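Local coordinates for protein ADP-ribosylglycohydrolase (Thermus thermophilus, PDB 2YZV) that belongs to the all-helical ADP-ribosylglycohydrolase family and holds a pair of magnesium ions in the model, at residues Asp9-Ala14 with Leu137-Glu142; Ala66-Gln71 with Pro76-Asp81; Leu109-Ala114 with Ala120-Gly125; Met132-Leu137 with Glu166-Leu171. One frame throughout, in Å; residues are numbered along the deposited sequence.

Contact 1: Asp9-Ala14 with Leu137-Glu142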
loop_
_atom_site.group_PDB
_atom_site.type_symbol
_atom_site.label_atom_id
_atom_site.label_comp_id
_atom_site.label_asym_id
_atom_site.label_seq_id
_atom_site.Cartn_x
_atom_site.Cartn_y
_atom_site.Cartn_z
ATOM N N ASP A 9 11.594 7.766 11.363
ATOM C CA ASP A 9 11.872 6.383 10.991
ATOM C C ASP A 9 10.605 5.624 10.592
ATOM O O ASP A 9 10.633 4.784 9.686
ATOM C CB ASP A 9 12.559 5.669 12.162
ATOM C CG ASP A 9 13.150 4.327 11.773
ATOM O OD1 ASP A 9 13.048 3.379 12.577
ATOM O OD2 ASP A 9 13.735 4.220 10.673
ATOM N N ARG A 10 9.495 5.922 11.262
ATOM C CA ARG A 10 8.237 5.250 10.955
ATOM C C ARG A 10 7.664 5.684 9.609
ATOM O O ARG A 10 7.148 4.859 8.848
ATOM C CB ARG A 10 7.201 5.518 12.049
ATOM C CG ARG A 10 7.520 4.898 13.400
ATOM C CD ARG A 10 6.394 5.189 14.381
ATOM N NE ARG A 10 6.640 4.634 15.711
ATOM C CZ ARG A 10 6.558 3.344 16.015
ATOM N NH1 ARG A 10 6.235 2.454 15.084
ATOM N NH2 ARG A 10 6.801 2.939 17.257
ATOM N N ARG A 11 7.734 6.980 9.318
ATOM C CA ARG A 11 7.210 7.485 8.056
ATOM C C ARG A 11 8.070 6.994 6.895
ATOM O O ARG A 11 7.549 6.587 5.859
ATOM C CB ARG A 11 7.146 9.017 8.064
ATOM C CG ARG A 11 5.962 9.595 8.843
ATOM C CD ARG A 11 6.120 9.419 10.348
ATOM N NE ARG A 11 4.937 9.862 11.081
ATOM C CZ ARG A 11 4.822 9.811 12.406
ATOM N NH1 ARG A 11 5.822 9.338 13.140
ATOM N NH2 ARG A 11 3.708 10.224 12.999
ATOM N N LEU A 12 9.388 7.025 7.068
ATOM C CA LEU A 12 10.281 6.549 6.017
ATOM C C LEU A 12 10.067 5.052 5.819
ATOM O O LEU A 12 10.093 4.553 4.694
ATOM C CB LEU A 12 11.744 6.816 6.396
ATOM C CG LEU A 12 12.281 8.247 6.267
ATOM C CD1 LEU A 12 12.631 8.528 4.822
ATOM C CD2 LEU A 12 11.263 9.252 6.789
ATOM N N GLY A 13 9.853 4.341 6.921
ATOM C CA GLY A 13 9.639 2.907 6.848
ATOM C C GLY A 13 8.385 2.528 6.084
ATOM O O GLY A 13 8.384 1.570 5.312
ATOM N N ALA A 14 7.304 3.268 6.300
ATOM C CA ALA A 14 6.055 2.967 5.607
ATOM C C ALA A 14 6.176 3.192 4.098
ATOM O O ALA A 14 5.674 2.394 3.307
ATOM C CB ALA A 14 4.917 3.817 6.181
ATOM N N LEU A 137 -0.492 9.371 1.348
ATOM C CA LEU A 137 -1.608 10.161 1.853
ATOM C C LEU A 137 -1.595 10.248 3.371
ATOM O O LEU A 137 -1.780 11.329 3.939
ATOM C CB LEU A 137 -2.944 9.566 1.400
ATOM C CG LEU A 137 -4.197 10.234 1.974
ATOM C CD1 LEU A 137 -4.243 11.699 1.569
ATOM C CD2 LEU A 137 -5.430 9.507 1.464
ATOM N N VAL A 138 -1.384 9.114 4.032
ATOM C CA VAL A 138 -1.369 9.099 5.492
ATOM C C VAL A 138 -0.158 9.845 6.052
ATOM O O VAL A 138 -0.251 10.496 7.097
ATOM C CB VAL A 138 -1.393 7.648 6.035
ATOM C CG1 VAL A 138 -1.337 7.654 7.558
ATOM C CG2 VAL A 138 -2.662 6.943 5.565
ATOM N N LEU A 139 0.976 9.765 5.362
ATOM C CA LEU A 139 2.170 10.461 5.835
ATOM C C LEU A 139 1.951 11.968 5.916
ATOM O O LEU A 139 2.384 12.612 6.871
ATOM C CB LEU A 139 3.362 10.174 4.917
ATOM C CG LEU A 139 4.353 9.101 5.383
ATOM C CD1 LEU A 139 3.655 7.767 5.574
ATOM C CD2 LEU A 139 5.459 8.978 4.354
ATOM N N ALA A 140 1.275 12.524 4.916
ATOM C CA ALA A 140 1.034 13.964 4.876
ATOM C C ALA A 140 -0.231 14.425 5.593
ATOM O O ALA A 140 -0.263 15.522 6.149
ATOM C CB ALA A 140 1.008 14.443 3.428
ATOM N N TYR A 141 -1.269 13.597 5.596
ATOM C CA TYR A 141 -2.526 13.982 6.233
ATOM C C TYR A 141 -2.879 13.167 7.473
ATOM O O TYR A 141 -4.044 13.046 7.845
ATOM C CB TYR A 141 -3.657 13.908 5.200
ATOM C CG TYR A 141 -3.596 15.030 4.191
ATOM C CD1 TYR A 141 -4.196 16.261 4.456
ATOM C CD2 TYR A 141 -2.898 14.882 2.995
ATOM C CE1 TYR A 141 -4.103 17.315 3.560
ATOM C CE2 TYR A 141 -2.796 15.935 2.087
ATOM C CZ TYR A 141 -3.402 17.149 2.379
ATOM O OH TYR A 141 -3.301 18.203 1.499
ATOM N N GLU A 142 -1.850 12.635 8.123
ATOM C CA GLU A 142 -2.008 11.826 9.327
ATOM C C GLU A 142 -2.946 12.440 10.364
ATOM O O GLU A 142 -3.789 11.755 10.941
ATOM C CB GLU A 142 -0.649 11.618 9.997
ATOM C CG GLU A 142 -0.702 10.740 11.237
ATOM C CD GLU A 142 0.462 10.988 12.176
ATOM O OE1 GLU A 142 1.570 11.272 11.682
ATOM O OE2 GLU A 142 0.265 10.892 13.406
HETATM O O HOH W 1 2.931 11.134 9.396
#
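R11 and L139 join helices 4-26 and 135-141 in a buried contact that is apolar on one side and carries a salt bridge on the other. At the apolar side the aliphatic stem of R11 lies against the leucine, CG to CG at 3.8 Å. L139 CD2 comes up to the backbone O of R11 at 3.5 Å, while its other methyl, CD1, reaches A14 CB one turn further along helix 4-26. This is helix-helix packing within an all-helical fold, and the helices 283-298 and 162-179 also touch R11, through Y294 and L179. The chain of R11 bends about its CB-CG bond (chi2 71°), which turns its guanidinium toward E142, in the turn at the end of the second segment. There NH2 donates to E142 OE1 over 2.7 Å in a nearly straight bond (173°). The acceptor lies in the guanidinium plane, yet the donor meets OE1 on its syn side, well out of the carboxylate plane. Water 1 ties the two sides together: it accepts from R11 NE at 2.9 Å and donates to both E142 OE1 and L139 O, the latter at 3.0 Å. R11 NH1 bonds to R7 O, and E142 OE2 pairs with R180.

Contact 2: Ala66-Gln71 with Pro76-Asp81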
loop_
_atom_site.group_PDB
_atom_site.type_symbol
_atom_site.label_atom_id
_atom_site.label_comp_id
_atom_site.label_asym_id
_atom_site.label_seq_id
_atom_site.Cartn_x
_atom_site.Cartn_y
_atom_site.Cartn_z
ATOM N N ALA A 66 2.400 10.904 -4.123
ATOM C CA ALA A 66 3.296 11.626 -3.228
ATOM C C ALA A 66 3.627 13.002 -3.804
ATOM O O ALA A 66 3.527 14.012 -3.109
ATOM C CB ALA A 66 4.584 10.824 -3.011
ATOM N N GLU A 67 4.017 13.039 -5.073
ATOM C CA GLU A 67 4.361 14.309 -5.702
ATOM C C GLU A 67 3.153 15.233 -5.798
ATOM O O GLU A 67 3.279 16.443 -5.621
ATOM C CB GLU A 67 4.964 14.074 -7.089
ATOM C CG GLU A 67 6.240 13.247 -7.056
ATOM C CD GLU A 67 7.082 13.413 -8.305
ATOM O OE1 GLU A 67 6.543 13.254 -9.420
ATOM O OE2 GLU A 67 8.290 13.701 -8.166
ATOM N N SER A 68 1.985 14.664 -6.073
ATOM C CA SER A 68 0.766 15.461 -6.173
ATOM C C SER A 68 0.443 16.139 -4.841
ATOM O O SER A 68 0.117 17.328 -4.801
ATOM C CB SER A 68 -0.409 14.577 -6.602
ATOM O OG SER A 68 -1.590 15.344 -6.794
ATOM N N LEU A 69 0.536 15.383 -3.750
ATOM C CA LEU A 69 0.243 15.911 -2.420
ATOM C C LEU A 69 1.190 17.041 -2.030
ATOM O O LEU A 69 0.771 18.052 -1.462
ATOM C CB LEU A 69 0.326 14.789 -1.377
ATOM C CG LEU A 69 -0.729 13.686 -1.503
ATOM C CD1 LEU A 69 -0.396 12.530 -0.570
ATOM C CD2 LEU A 69 -2.098 14.257 -1.182
ATOM N N LEU A 70 2.469 16.868 -2.339
ATOM C CA LEU A 70 3.465 17.874 -2.004
ATOM C C LEU A 70 3.343 19.139 -2.843
ATOM O O LEU A 70 3.665 20.228 -2.371
ATOM C CB LEU A 70 4.871 17.292 -2.160
ATOM C CG LEU A 70 5.258 16.203 -1.152
ATOM C CD1 LEU A 70 6.595 15.590 -1.543
ATOM C CD2 LEU A 70 5.323 16.796 0.251
ATOM N N GLN A 71 2.873 19.004 -4.079
ATOM C CA GLN A 71 2.752 20.166 -4.955
ATOM C C GLN A 71 1.424 20.915 -4.861
ATOM O O GLN A 71 1.357 22.097 -5.199
ATOM C CB GLN A 71 2.997 19.765 -6.413
ATOM C CG GLN A 71 3.289 20.950 -7.325
ATOM C CD GLN A 71 3.380 20.563 -8.788
ATOM O OE1 GLN A 71 2.379 20.211 -9.412
ATOM N NE2 GLN A 71 4.586 20.621 -9.342
ATOM N N PRO A 76 -7.488 15.446 -6.261
ATOM C CA PRO A 76 -7.734 14.266 -7.099
ATOM C C PRO A 76 -7.569 14.523 -8.594
ATOM O O PRO A 76 -7.110 13.653 -9.332
ATOM C CB PRO A 76 -9.163 13.874 -6.729
ATOM C CG PRO A 76 -9.229 14.246 -5.281
ATOM C CD PRO A 76 -8.580 15.624 -5.288
ATOM N N LYS A 77 -7.952 15.711 -9.048
ATOM C CA LYS A 77 -7.810 16.031 -10.459
ATOM C C LYS A 77 -6.331 15.963 -10.845
ATOM O O LYS A 77 -5.978 15.368 -11.859
ATOM C CB LYS A 77 -8.368 17.427 -10.756
ATOM C CG LYS A 77 -8.204 17.848 -12.201
ATOM C CD LYS A 77 -8.805 19.222 -12.455
ATOM C CE LYS A 77 -8.612 19.636 -13.906
ATOM N NZ LYS A 77 -9.167 18.612 -14.838
ATOM N N ASP A 78 -5.471 16.562 -10.023
ATOM C CA ASP A 78 -4.037 16.552 -10.293
ATOM C C ASP A 78 -3.476 15.139 -10.165
ATOM O O ASP A 78 -2.566 14.754 -10.897
ATOM C CB ASP A 78 -3.304 17.492 -9.334
ATOM C CG ASP A 78 -1.805 17.515 -9.576
ATOM O OD1 ASP A 78 -1.065 16.859 -8.813
ATOM O OD2 ASP A 78 -1.366 18.177 -10.539
ATOM N N GLN A 79 -4.020 14.366 -9.233
ATOM C CA GLN A 79 -3.565 12.994 -9.058
ATOM C C GLN A 79 -3.773 12.238 -10.361
ATOM O O GLN A 79 -2.868 11.559 -10.851
ATOM C CB GLN A 79 -4.350 12.314 -7.937
ATOM C CG GLN A 79 -3.965 12.788 -6.551
ATOM C CD GLN A 79 -4.976 12.390 -5.497
ATOM O OE1 GLN A 79 -5.691 11.396 -5.648
ATOM N NE2 GLN A 79 -5.034 13.157 -4.414
ATOM N N MET A 80 -4.967 12.377 -10.929
ATOM C CA MET A 80 -5.307 11.705 -12.173
ATOM C C MET A 80 -4.526 12.241 -13.367
ATOM O O MET A 80 -4.199 11.482 -14.277
ATOM C CB MET A 80 -6.817 11.798 -12.418
ATOM C CG MET A 80 -7.640 10.954 -11.446
ATOM S SD MET A 80 -7.375 9.167 -11.652
ATOM C CE MET A 80 -8.659 8.791 -12.871
ATOM N N ASP A 81 -4.221 13.537 -13.375
ATOM C CA ASP A 81 -3.440 14.096 -14.473
ATOM C C ASP A 81 -2.094 13.376 -14.478
ATOM O O ASP A 81 -1.570 13.016 -15.532
ATOM C CB ASP A 81 -3.200 15.600 -14.292
ATOM C CG ASP A 81 -4.451 16.430 -14.513
ATOM O OD1 ASP A 81 -5.268 16.060 -15.382
ATOM O OD2 ASP A 81 -4.607 17.464 -13.830
HETATM O O HOH W 2 -3.090 15.443 -4.455
#
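S68 OG is gripped from two directions: it donates to D78 OD1 over 2.6 Å and accepts a hydrogen from water 2 at 2.8 Å. The same water accepts from Q79 NE2, so the serine hydroxyl is linked directly to one residue of helix 76-89 and through water to the next. With OG anti to the backbone N (chi1 -176°), the hydroxyl projects from helix 57-72 toward helix 76-89. The bond arrives at OD1 on the anti lone pair, the one turned away from the other carboxylate oxygen. Alongside it Q79 CG packs against OG at 3.5 Å, and the rest of that side chain runs on, extended, to bring its amide to the water. The two helices follow one another through a short connection and form an antiparallel helical hairpin, their local axes 9.2 Å apart and inclined by 140°. S68 and Q79 mark the close point, their CA atoms 5.8 Å apart. L69 touches Y141 of helix 135-141. D78 has further partners in R82, at OD1, and R72, at OD2. Two arginines and a hydroxyl donor around one buried carboxylate would probably keep it ionised.

Contact 3: Leu109-Ala114 with Ala120-Gly125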
loop_
_atom_site.group_PDB
_atom_site.type_symbol
_atom_site.label_atom_id
_atom_site.label_comp_id
_atom_site.label_asym_id
_atom_site.label_seq_id
_atom_site.Cartn_x
_atom_site.Cartn_y
_atom_site.Cartn_z
ATOM N N LEU A 109 -8.684 5.709 -16.030
ATOM C CA LEU A 109 -7.870 6.774 -16.600
ATOM C C LEU A 109 -8.446 7.297 -17.916
ATOM O O LEU A 109 -8.439 8.502 -18.164
ATOM C CB LEU A 109 -6.431 6.288 -16.799
ATOM C CG LEU A 109 -5.712 5.913 -15.497
ATOM C CD1 LEU A 109 -4.309 5.421 -15.807
ATOM C CD2 LEU A 109 -5.658 7.117 -14.569
ATOM N N GLU A 110 -8.949 6.401 -18.760
ATOM C CA GLU A 110 -9.530 6.831 -20.029
ATOM C C GLU A 110 -10.886 7.497 -19.797
ATOM O O GLU A 110 -11.303 8.357 -20.575
ATOM C CB GLU A 110 -9.685 5.645 -20.983
ATOM C CG GLU A 110 -8.364 5.076 -21.493
ATOM C CD GLU A 110 -7.555 6.077 -22.305
ATOM O OE1 GLU A 110 -8.108 7.124 -22.708
ATOM O OE2 GLU A 110 -6.359 5.807 -22.556
ATOM N N ARG A 111 -11.573 7.098 -18.730
ATOM C CA ARG A 111 -12.861 7.699 -18.398
ATOM C C ARG A 111 -12.588 9.150 -18.002
ATOM O O ARG A 111 -13.285 10.065 -18.435
ATOM C CB ARG A 111 -13.517 6.945 -17.233
ATOM C CG ARG A 111 -14.850 7.514 -16.773
ATOM C CD ARG A 111 -15.480 6.647 -15.681
ATOM N NE ARG A 111 -15.973 5.360 -16.183
ATOM C CZ ARG A 111 -15.478 4.171 -15.847
ATOM N NH1 ARG A 111 -14.459 4.074 -15.002
ATOM N NH2 ARG A 111 -16.015 3.066 -16.350
ATOM N N TYR A 112 -11.558 9.353 -17.186
ATOM C CA TYR A 112 -11.179 10.693 -16.754
ATOM C C TYR A 112 -10.743 11.538 -17.952
ATOM O O TYR A 112 -11.133 12.701 -18.089
ATOM C CB TYR A 112 -10.030 10.622 -15.741
ATOM C CG TYR A 112 -9.407 11.968 -15.463
ATOM C CD1 TYR A 112 -10.137 12.973 -14.831
ATOM C CD2 TYR A 112 -8.108 12.258 -15.881
ATOM C CE1 TYR A 112 -9.594 14.234 -14.623
ATOM C CE2 TYR A 112 -7.552 13.519 -15.677
ATOM C CZ TYR A 112 -8.304 14.500 -15.049
ATOM O OH TYR A 112 -7.775 15.753 -14.845
ATOM N N ALA A 113 -9.931 10.947 -18.820
ATOM C CA ALA A 113 -9.436 11.652 -19.993
ATOM C C ALA A 113 -10.569 12.154 -20.878
ATOM O O ALA A 113 -10.460 13.214 -21.492
ATOM C CB ALA A 113 -8.511 10.739 -20.797
ATOM N N ALA A 114 -11.662 11.400 -20.934
ATOM C CA ALA A 114 -12.786 11.777 -21.779
ATOM C C ALA A 114 -13.846 12.650 -21.123
ATOM O O ALA A 114 -14.485 13.463 -21.802
ATOM C CB ALA A 114 -13.443 10.526 -22.341
ATOM N N ALA A 120 -13.113 8.701 -11.301
ATOM C CA ALA A 120 -13.487 7.824 -12.402
ATOM C C ALA A 120 -13.628 6.341 -12.103
ATOM O O ALA A 120 -13.842 5.548 -13.016
ATOM C CB ALA A 120 -12.511 8.024 -13.548
ATOM N N GLY A 121 -13.505 5.957 -10.839
ATOM C CA GLY A 121 -13.649 4.552 -10.510
ATOM C C GLY A 121 -15.099 4.132 -10.670
ATOM O O GLY A 121 -16.006 4.950 -10.496
ATOM N N ASP A 122 -15.322 2.872 -11.026
ATOM C CA ASP A 122 -16.680 2.366 -11.181
ATOM C C ASP A 122 -16.916 1.223 -10.203
ATOM O O ASP A 122 -15.986 0.758 -9.544
ATOM C CB ASP A 122 -16.939 1.909 -12.625
ATOM C CG ASP A 122 -15.955 0.859 -13.098
ATOM O OD1 ASP A 122 -15.804 -0.172 -12.411
ATOM O OD2 ASP A 122 -15.341 1.060 -14.167
ATOM N N GLU A 123 -18.164 0.780 -10.108
ATOM C CA GLU A 123 -18.537 -0.289 -9.189
ATOM C C GLU A 123 -17.894 -1.638 -9.484
ATOM O O GLU A 123 -17.945 -2.545 -8.653
ATOM C CB GLU A 123 -20.060 -0.425 -9.162
ATOM C CG GLU A 123 -20.759 0.828 -8.648
ATOM C CD GLU A 123 -22.260 0.789 -8.839
ATOM O OE1 GLU A 123 -22.717 0.774 -10.004
ATOM O OE2 GLU A 123 -22.984 0.777 -7.824
ATOM N N ALA A 124 -17.283 -1.775 -10.656
ATOM C CA ALA A 124 -16.631 -3.031 -11.017
ATOM C C ALA A 124 -15.209 -3.074 -10.461
ATOM O O ALA A 124 -14.572 -4.129 -10.436
ATOM C CB ALA A 124 -16.603 -3.195 -12.536
ATOM N N GLY A 125 -14.722 -1.925 -10.004
ATOM C CA GLY A 125 -13.373 -1.860 -9.470
ATOM C C GLY A 125 -13.271 -2.218 -8.000
ATOM O O GLY A 125 -13.348 -1.340 -7.139
#
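R111 reaches out from helix 105-115 to the loop that follows it and puts its guanidinium within reach of A120 and D122. NH1 donates to A120 O at 2.5 Å, unusually short for such a bond, so its exact length is doubtful; it approaches the oxygen almost in line with the carbonyl but is bent at the hydrogen (136°), with the acceptor tilted from the guanidinium plane. The carboxylate of D122 completes a salt bridge, R111 NH2 to D122 OD2 at 3.0 Å; as hydrogen bonds, this one and the longer one from NH1 to the same oxygen are weak, and the two flat groups stand nearly perpendicular, 85° apart. R107 adds a long, weak ion pair to OD2. D122 OD1 serves the loop instead, taking the N-H of A124 at 2.8 Å. The position of CG between the backbone N and carbonyl carbon of D122 (chi1 57°) helps bring that oxygen back over the chain. Nearer the helix, A120 CB sits against R111 CD at 3.9 Å and against Y112 CB at 4.2 Å. The hydroxyl of Y112 points off to helix 76-89, where D81 and K77 bond it. Backbone hydrogen bonds of G121 with R156 and of G125 with A161 hold the loop to those later parts of the chain. The arrangement is that of an Asx turn combined with a type I beta turn, D122 to G125, closed by G125 N to D122 O and clasped by an arginine of the preceding helix.

Contact 4: Met132-Leu137 with Glu166-Leu171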
loop_
_atom_site.group_PDB
_atom_site.type_symbol
_atom_site.label_atom_id
_atom_site.label_comp_id
_atom_site.label_asym_id
_atom_site.label_seq_id
_atom_site.Cartn_x
_atom_site.Cartn_y
_atom_site.Cartn_z
ATOM N N MET A 132 -2.415 -0.274 -2.609
ATOM C CA MET A 132 -0.997 -0.311 -2.949
ATOM C C MET A 132 -0.278 1.027 -2.960
ATOM O O MET A 132 0.951 1.068 -2.885
ATOM C CB MET A 132 -0.818 -0.969 -4.319
ATOM C CG MET A 132 -1.421 -0.166 -5.453
ATOM S SD MET A 132 -1.237 -0.943 -7.069
ATOM C CE MET A 132 -1.340 0.496 -8.141
ATOM N N ARG A 133 -1.034 2.117 -3.036
ATOM C CA ARG A 133 -0.447 3.452 -3.123
ATOM C C ARG A 133 -0.793 4.386 -1.965
ATOM O O ARG A 133 -0.422 5.560 -1.990
ATOM C CB ARG A 133 -0.917 4.109 -4.427
ATOM C CG ARG A 133 -2.426 4.407 -4.416
ATOM C CD ARG A 133 -2.993 4.822 -5.775
ATOM N NE ARG A 133 -4.422 5.114 -5.652
ATOM C CZ ARG A 133 -5.354 4.718 -6.515
ATOM N NH1 ARG A 133 -5.020 4.007 -7.586
ATOM N NH2 ARG A 133 -6.626 5.017 -6.295
ATOM N N LEU A 134 -1.478 3.862 -0.953
ATOM C CA LEU A 134 -1.944 4.652 0.190
ATOM C C LEU A 134 -0.984 5.443 1.093
ATOM O O LEU A 134 -1.232 6.618 1.367
ATOM C CB LEU A 134 -2.799 3.764 1.096
ATOM C CG LEU A 134 -4.266 4.120 1.366
ATOM C CD1 LEU A 134 -4.607 3.678 2.778
ATOM C CD2 LEU A 134 -4.518 5.612 1.216
ATOM N N ALA A 135 0.087 4.807 1.564
ATOM C CA ALA A 135 1.041 5.442 2.480
ATOM C C ALA A 135 1.294 6.948 2.336
ATOM O O ALA A 135 1.206 7.685 3.320
ATOM C CB ALA A 135 2.372 4.692 2.445
ATOM N N PRO A 136 1.616 7.426 1.125
ATOM C CA PRO A 136 1.865 8.867 0.965
ATOM C C PRO A 136 0.763 9.765 1.541
ATOM O O PRO A 136 1.050 10.800 2.154
ATOM C CB PRO A 136 2.008 9.023 -0.545
ATOM C CG PRO A 136 2.620 7.718 -0.952
ATOM C CD PRO A 136 1.804 6.718 -0.155
ATOM N N LEU A 137 -0.492 9.371 1.348
ATOM C CA LEU A 137 -1.608 10.161 1.853
ATOM C C LEU A 137 -1.595 10.248 3.371
ATOM O O LEU A 137 -1.780 11.329 3.939
ATOM C CB LEU A 137 -2.944 9.566 1.400
ATOM C CG LEU A 137 -4.197 10.234 1.974
ATOM C CD1 LEU A 137 -4.243 11.699 1.569
ATOM C CD2 LEU A 137 -5.430 9.507 1.464
ATOM N N GLU A 166 -13.945 0.837 1.417
ATOM C CA GLU A 166 -13.870 0.561 2.849
ATOM C C GLU A 166 -12.524 -0.041 3.254
ATOM O O GLU A 166 -12.006 0.260 4.327
ATOM C CB GLU A 166 -15.004 -0.377 3.268
ATOM C CG GLU A 166 -16.389 0.202 3.035
ATOM C CD GLU A 166 -17.492 -0.765 3.405
ATOM O OE1 GLU A 166 -17.249 -1.985 3.343
ATOM O OE2 GLU A 166 -18.601 -0.301 3.745
ATOM N N ALA A 167 -11.964 -0.899 2.407
ATOM C CA ALA A 167 -10.673 -1.508 2.717
ATOM C C ALA A 167 -9.610 -0.416 2.789
ATOM O O ALA A 167 -8.681 -0.490 3.594
ATOM C CB ALA A 167 -10.302 -2.533 1.651
ATOM N N THR A 168 -9.755 0.600 1.944
ATOM C CA THR A 168 -8.809 1.706 1.924
ATOM C C THR A 168 -8.922 2.498 3.224
ATOM O O THR A 168 -7.913 2.919 3.794
ATOM C CB THR A 168 -9.063 2.632 0.714
ATOM O OG1 THR A 168 -8.967 1.862 -0.493
ATOM C CG2 THR A 168 -8.024 3.756 0.673
ATOM N N GLU A 169 -10.148 2.692 3.698
ATOM C CA GLU A 169 -10.359 3.420 4.944
ATOM C C GLU A 169 -9.740 2.653 6.109
ATOM O O GLU A 169 -9.130 3.248 7.002
ATOM C CB GLU A 169 -11.854 3.637 5.189
ATOM C CG GLU A 169 -12.529 4.458 4.102
ATOM C CD GLU A 169 -14.017 4.622 4.332
ATOM O OE1 GLU A 169 -14.656 3.649 4.788
ATOM O OE2 GLU A 169 -14.549 5.715 4.048
ATOM N N VAL A 170 -9.892 1.332 6.096
ATOM C CA VAL A 170 -9.330 0.495 7.149
ATOM C C VAL A 170 -7.803 0.591 7.124
ATOM O O VAL A 170 -7.171 0.718 8.171
ATOM C CB VAL A 170 -9.780 -0.988 7.007
ATOM C CG1 VAL A 170 -9.043 -1.860 8.016
ATOM C CG2 VAL A 170 -11.289 -1.097 7.245
ATOM N N LEU A 171 -7.199 0.553 5.935
ATOM C CA LEU A 171 -5.745 0.656 5.860
ATOM C C LEU A 171 -5.281 2.049 6.296
ATOM O O LEU A 171 -4.233 2.188 6.917
ATOM C CB LEU A 171 -5.240 0.344 4.443
ATOM C CG LEU A 171 -3.712 0.318 4.280
ATOM C CD1 LEU A 171 -3.106 -0.746 5.185
ATOM C CD2 LEU A 171 -3.358 0.025 2.828
#
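L134 meets helix 162-179 along its whole side chain, from CB to both methyls. Its CB comes to 4.2 Å from L171 CD2. The next atom out, CG, rests on T168 CG2 at 3.8 Å. At the branch the methyls part: CD2 stays with T168 CG2 at 4.0 Å, while CD1 points at helix 162-179 and meets T168 O at 3.5 Å and L171 CB at 3.8 Å, neighbours on the same side. Both torsions of L134 depart from staggered values (chi1 -119°, chi2 -147°), its shape probably adjusted to its neighbours. T168 offers its methyl because CG2 is anti to the backbone N, and its hydroxyl turns back to A164 O in its own helix. L134 and L171 run past one another in opposite directions, whereas L134 and T168 meet at a slant. No hydrogen bond joins the segments. L131 lies against T168 and L171, and A151 and A155 of helix 147-156 also touch T168. This is the hydrophobic interior of the all-helical ADP-ribosylglycohydrolase fold, where a leucine packs against two residues three apart, about one turn of a neighbouring helix.

In the fold
Contacts 1 and 4 share L137 and both use helix 135-141, with centres about 12 Å apart. Contact 2 packs against the same helix through L69, whose CD1 lies 3.6 Å from L137 CA and 3.5 Å from P136 O. Contact 3 joins this group through contact 2: D81 OD1 and Y112 OH, 2.6 Å apart, are probably hydrogen-bonded, and M80 packs on L109 and Y112. Contacts 1 and 3 do not touch, their nearest atoms being about 15 Å apart. The magnesium ions, bound by T56, D58, D251, D253 and T254, do not touch L171, whose side chain is about 13 Å from one of them; contact 4 is linked to the site by M132, which touches D58.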